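Local coordinates for Alr1585 protein (Nostoc sp., PDB 5C2I), which acts as a haem-containing dye-decolorizing (DyP-type) peroxidase, using hydrogen peroxide to oxidise its substrates, and assembles as a tetramer built from two asymmetric dimers, at the interface of chains A and B and the interface of chains A and C. Coordinates in Å, arbitrary orientation; residue numbers count along the deposited sequence, not the author numbering. Chains: chain A/B/C, Alr1585 protein.

Contact 1: the interface of chains A and B. Residues chain A 221, 309; chain B 308-309.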
# COMPACT_ATOMS: atom_id res chain seq x y z
N ASN A 221 -23.10 13.50 13.18
CA ASN A 221 -22.01 14.25 12.52
C ASN A 221 -22.37 15.62 12.00
O ASN A 221 -21.53 16.33 11.50
CB ASN A 221 -21.39 13.39 11.41
CG ASN A 221 -20.64 12.20 12.00
OD1 ASN A 221 -19.72 12.38 12.79
ND2 ASN A 221 -21.09 11.01 11.69
N THR A 309 -14.52 13.76 6.84
CA THR A 309 -16.00 13.76 6.73
C THR A 309 -16.51 15.22 6.75
O THR A 309 -16.56 15.87 7.79
CB THR A 309 -16.62 12.94 7.88
OG1 THR A 309 -16.16 11.58 7.74
CG2 THR A 309 -18.14 12.95 7.85
N VAL B 308 -17.49 11.45 14.31
CA VAL B 308 -16.17 11.43 13.68
C VAL B 308 -15.24 12.49 14.26
O VAL B 308 -14.07 12.24 14.50
CB VAL B 308 -16.31 11.59 12.13
CG1 VAL B 308 -14.96 11.78 11.46
CG2 VAL B 308 -17.01 10.37 11.52
N THR B 309 -15.75 13.70 14.43
CA THR B 309 -15.02 14.80 15.07
C THR B 309 -15.63 14.81 16.46
O THR B 309 -16.79 15.13 16.60
CB THR B 309 -15.28 16.13 14.35
OG1 THR B 309 -14.62 16.09 13.09
CG2 THR B 309 -14.73 17.32 15.14
O HOH W 1 -18.22 14.69 12.99
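A:Asn221 and B:Val308 meet where the last residue of helix 212-221 in one DyP-type peroxidase subunit reaches a loop of its neighbour. The side-chain oxygen OD1 of A:Asn221 accepts the backbone N-H of B:Val308, with 2.9 Å from N to OD1. The bond is nearly straight, 169° at the hydrogen, and the donor lies in the plane of the carboxamide carbonyl. The asparagine's CG sits beside its own backbone N, opposite the carbonyl carbon (chi1 -68°), which points the carboxamide at the loop of chain B. The same OD1 has a second polar neighbour, water 1, at 2.8 Å. That water in turn lies 3.0 Å from the backbone N of B:Thr309, so one carboxamide oxygen reads two successive amides of the loop, one directly and one through water. The isopropyl group of B:Val308 stands about perpendicular to the asparagine side chain and brings CG2 to 4.1 Å from A:Asn221 CG. Its other methyl, CG1, turns toward A:Thr309, on a loop of the same subunit as the asparagine, and comes within 3.9 Å of the hydroxyl oxygen OG1, giving the valine a neighbour from chain A at each branch. An alanine in place of A:Asn221 would probably leave the amide of B:Val308 without this acceptor and the bridging water without this oxygen to bind.

Contact 2: the interface of chains A and C. Residues chain A 171-172, 175; chain C 142.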
# COMPACT_ATOMS: atom_id res chain seq x y z
N GLN A 171 -24.59 -14.95 -20.68
CA GLN A 171 -24.73 -16.05 -21.61
C GLN A 171 -26.16 -16.26 -22.02
O GLN A 171 -26.44 -16.33 -23.22
CB GLN A 171 -24.15 -17.35 -21.07
CG GLN A 171 -22.64 -17.29 -20.97
CD GLN A 171 -21.98 -18.59 -21.31
OE1 GLN A 171 -22.25 -19.18 -22.36
NE2 GLN A 171 -21.09 -19.03 -20.46
N LYS A 172 -27.07 -16.37 -21.04
CA LYS A 172 -28.47 -16.57 -21.38
C LYS A 172 -29.07 -15.26 -21.85
O LYS A 172 -29.95 -15.25 -22.69
CB LYS A 172 -29.25 -17.15 -20.21
CG LYS A 172 -28.98 -18.64 -20.05
CD LYS A 172 -30.02 -19.36 -19.21
CE LYS A 172 -29.79 -20.86 -19.31
NZ LYS A 172 -30.60 -21.64 -18.32
N GLN A 175 -28.99 -14.46 -25.61
CA GLN A 175 -29.92 -15.21 -26.46
C GLN A 175 -31.14 -14.38 -26.79
O GLN A 175 -31.72 -14.52 -27.87
CB GLN A 175 -30.36 -16.50 -25.76
CG GLN A 175 -29.22 -17.48 -25.48
CD GLN A 175 -28.68 -18.10 -26.77
OE1 GLN A 175 -27.53 -17.87 -27.15
NE2 GLN A 175 -29.52 -18.85 -27.46
N LEU C 142 -23.40 -21.72 -24.23
CA LEU C 142 -24.16 -21.08 -25.31
C LEU C 142 -23.30 -20.19 -26.21
O LEU C 142 -23.39 -20.28 -27.41
CB LEU C 142 -25.35 -20.31 -24.74
CG LEU C 142 -26.50 -21.13 -24.15
CD1 LEU C 142 -27.43 -20.22 -23.34
CD2 LEU C 142 -27.28 -21.82 -25.26
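C:Leu142, the first residue of helix 142-145, lays its side chain against helix 159-176 of chain A, where A:Gln171, A:Lys172 and A:Gln175 face it. Both segments belong to the DyP dimeric alpha+beta barrel region. One branch of the leucine does the apolar work: CD1 lies 3.9 Å from A:Gln175 CG and 4.0 Å from A:Lys172 CG, touching the methylene stems of both residues. Each stem runs at a slant to the leucine rather than parallel with it. With CD1 opposite its own CA (chi2 167°), the leucine lies flat across the helix and turns this methyl toward the stems, with CD2 on the far side. A:Gln175 bends at its second torsion (chi2 -69°), folding its carboxamide back so that OE1 comes to 4.1 Å from C:Leu142 CB. A:Lys172 touches through CG, and its chain, stretched beyond that atom, leads the amino group away from the leucine. A:Gln171, one helical turn before A:Gln175, reaches the backbone N of the leucine. Its OE1 lies 3.3 Å from C:Leu142 N, a polar approach that does not amount to a hydrogen bond. The two glutamine oxygens flank the base of the leucine side chain, and CD1 sits at a level between them. By the two-fold symmetry of this interface, the leucine of chain A meets the same helix of chain C, and the paired contacts probably help hold the two subunits together in the tetramer.

Contact 3: the interface of chains A and B. Residues chain A 300-301, 303, 305; chain B 212, 216-217, 220.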
# COMPACT_ATOMS: atom_id res chain seq x y z
N LEU A 300 -19.29 28.89 4.62
CA LEU A 300 -18.79 28.91 5.98
C LEU A 300 -17.35 29.35 6.11
O LEU A 300 -16.94 29.74 7.19
CB LEU A 300 -18.94 27.52 6.63
CG LEU A 300 -20.36 26.93 6.72
CD1 LEU A 300 -20.31 25.59 7.43
CD2 LEU A 300 -21.32 27.88 7.45
N SER A 301 -16.57 29.28 5.03
CA SER A 301 -15.15 29.47 5.13
C SER A 301 -14.57 29.90 3.82
O SER A 301 -14.99 29.42 2.77
CB SER A 301 -14.46 28.14 5.54
OG SER A 301 -13.06 28.32 5.67
N ILE A 303 -11.32 29.27 3.46
CA ILE A 303 -10.19 28.33 3.39
C ILE A 303 -10.68 26.91 3.56
O ILE A 303 -11.72 26.65 4.22
CB ILE A 303 -9.11 28.64 4.46
CG1 ILE A 303 -9.68 28.54 5.89
CG2 ILE A 303 -8.51 30.04 4.22
CD1 ILE A 303 -8.61 28.50 6.98
N THR A 305 -10.77 23.26 5.18
CA THR A 305 -10.55 22.78 6.55
C THR A 305 -10.06 21.34 6.59
O THR A 305 -9.62 20.88 7.64
CB THR A 305 -11.79 22.92 7.46
OG1 THR A 305 -12.87 22.12 6.97
CG2 THR A 305 -12.23 24.35 7.54
N LYS B 212 -5.84 30.64 12.73
CA LYS B 212 -7.01 30.60 11.85
C LYS B 212 -7.34 29.19 11.35
O LYS B 212 -8.51 28.78 11.37
CB LYS B 212 -6.86 31.52 10.66
CG LYS B 212 -8.08 31.48 9.73
CD LYS B 212 -8.02 32.49 8.59
CE LYS B 212 -9.22 32.32 7.66
NZ LYS B 212 -9.18 33.30 6.55
N VAL B 216 -11.08 28.02 12.35
CA VAL B 216 -12.07 27.83 11.32
C VAL B 216 -12.47 26.34 11.19
O VAL B 216 -13.65 26.03 11.09
CB VAL B 216 -11.57 28.39 9.99
CG1 VAL B 216 -12.52 28.04 8.85
CG2 VAL B 216 -11.48 29.90 10.09
N ARG B 217 -11.49 25.44 11.21
CA ARG B 217 -11.78 23.98 11.17
C ARG B 217 -12.72 23.61 12.29
O ARG B 217 -13.70 22.91 12.08
CB ARG B 217 -10.52 23.15 11.27
CG ARG B 217 -10.78 21.63 11.14
CD ARG B 217 -9.63 20.80 11.58
NE ARG B 217 -9.42 21.05 13.00
CZ ARG B 217 -8.34 21.60 13.56
NH1 ARG B 217 -7.30 21.96 12.81
NH2 ARG B 217 -8.31 21.81 14.86
N VAL B 220 -16.32 25.24 11.74
CA VAL B 220 -17.01 24.64 10.60
C VAL B 220 -17.43 23.18 10.87
O VAL B 220 -18.54 22.78 10.58
CB VAL B 220 -16.12 24.63 9.33
CG1 VAL B 220 -16.75 23.77 8.22
CG2 VAL B 220 -15.90 26.04 8.79
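B:Val216 packs through its CG1 methyl on A:Ser301 and A:Thr305, forming the apolar middle of this part of the interface between DyP-type peroxidase subunits. CG1 points away from the valine's backbone N (chi1 173°) and comes to 3.8 Å from A:Ser301 CB and 3.9 Å from A:Thr305 CG2. B:Lys212 and B:Val220 stand one turn before and one turn after the valine, so a single ridge of helix 212-221 lies along the loop of chain A. At one end B:Val220 CG2 meets A:Leu300 CB at 4.0 Å, the two side chains slanting across each other. At the other end the fully extended aliphatic chain of B:Lys212 passes A:Ile303, with CE 3.9 Å from CD1. A:Thr305 also leans on the helix backbone, its CG2 methyl resting 3.7 Å from B:Arg217 CA. The threonine OG1 takes the crowded position between its own N and carbonyl carbon (chi1 63°), which leaves the methyl to face the helix. Further out, the long chain of B:Arg217 runs past the backbone carbonyl of A:Thr305 and directs its guanidinium away from this loop. The loop itself is braced by A:Ser301, whose hydroxyl OG receives the backbone N-H of A:Ile303 at 3.0 Å. That OG also donates to the carbonyl oxygen O of A:Ile303 at 2.6 Å, approaching within the plane of that carbonyl, from the direction of an oxygen lone pair (C=O...OG 126°).

Contacts 1 and 3 belong to the interface of chains A and B, with the centres of their C-alpha atoms about 15 Å apart. Both use helix 212-221 against a loop around residues 300-309, but with the chains exchanged: chain A supplies the helix end in contact 1, chain B the helix in contact 3. This interface is not an exact two-fold, which fits an asymmetric dimer. Contact 2 lies about 48 Å from contact 1 and 56 Å from contact 3, on the two-fold interface with chain C. Chain A therefore probably uses separate surfaces for pairing within a dimer and joining dimers.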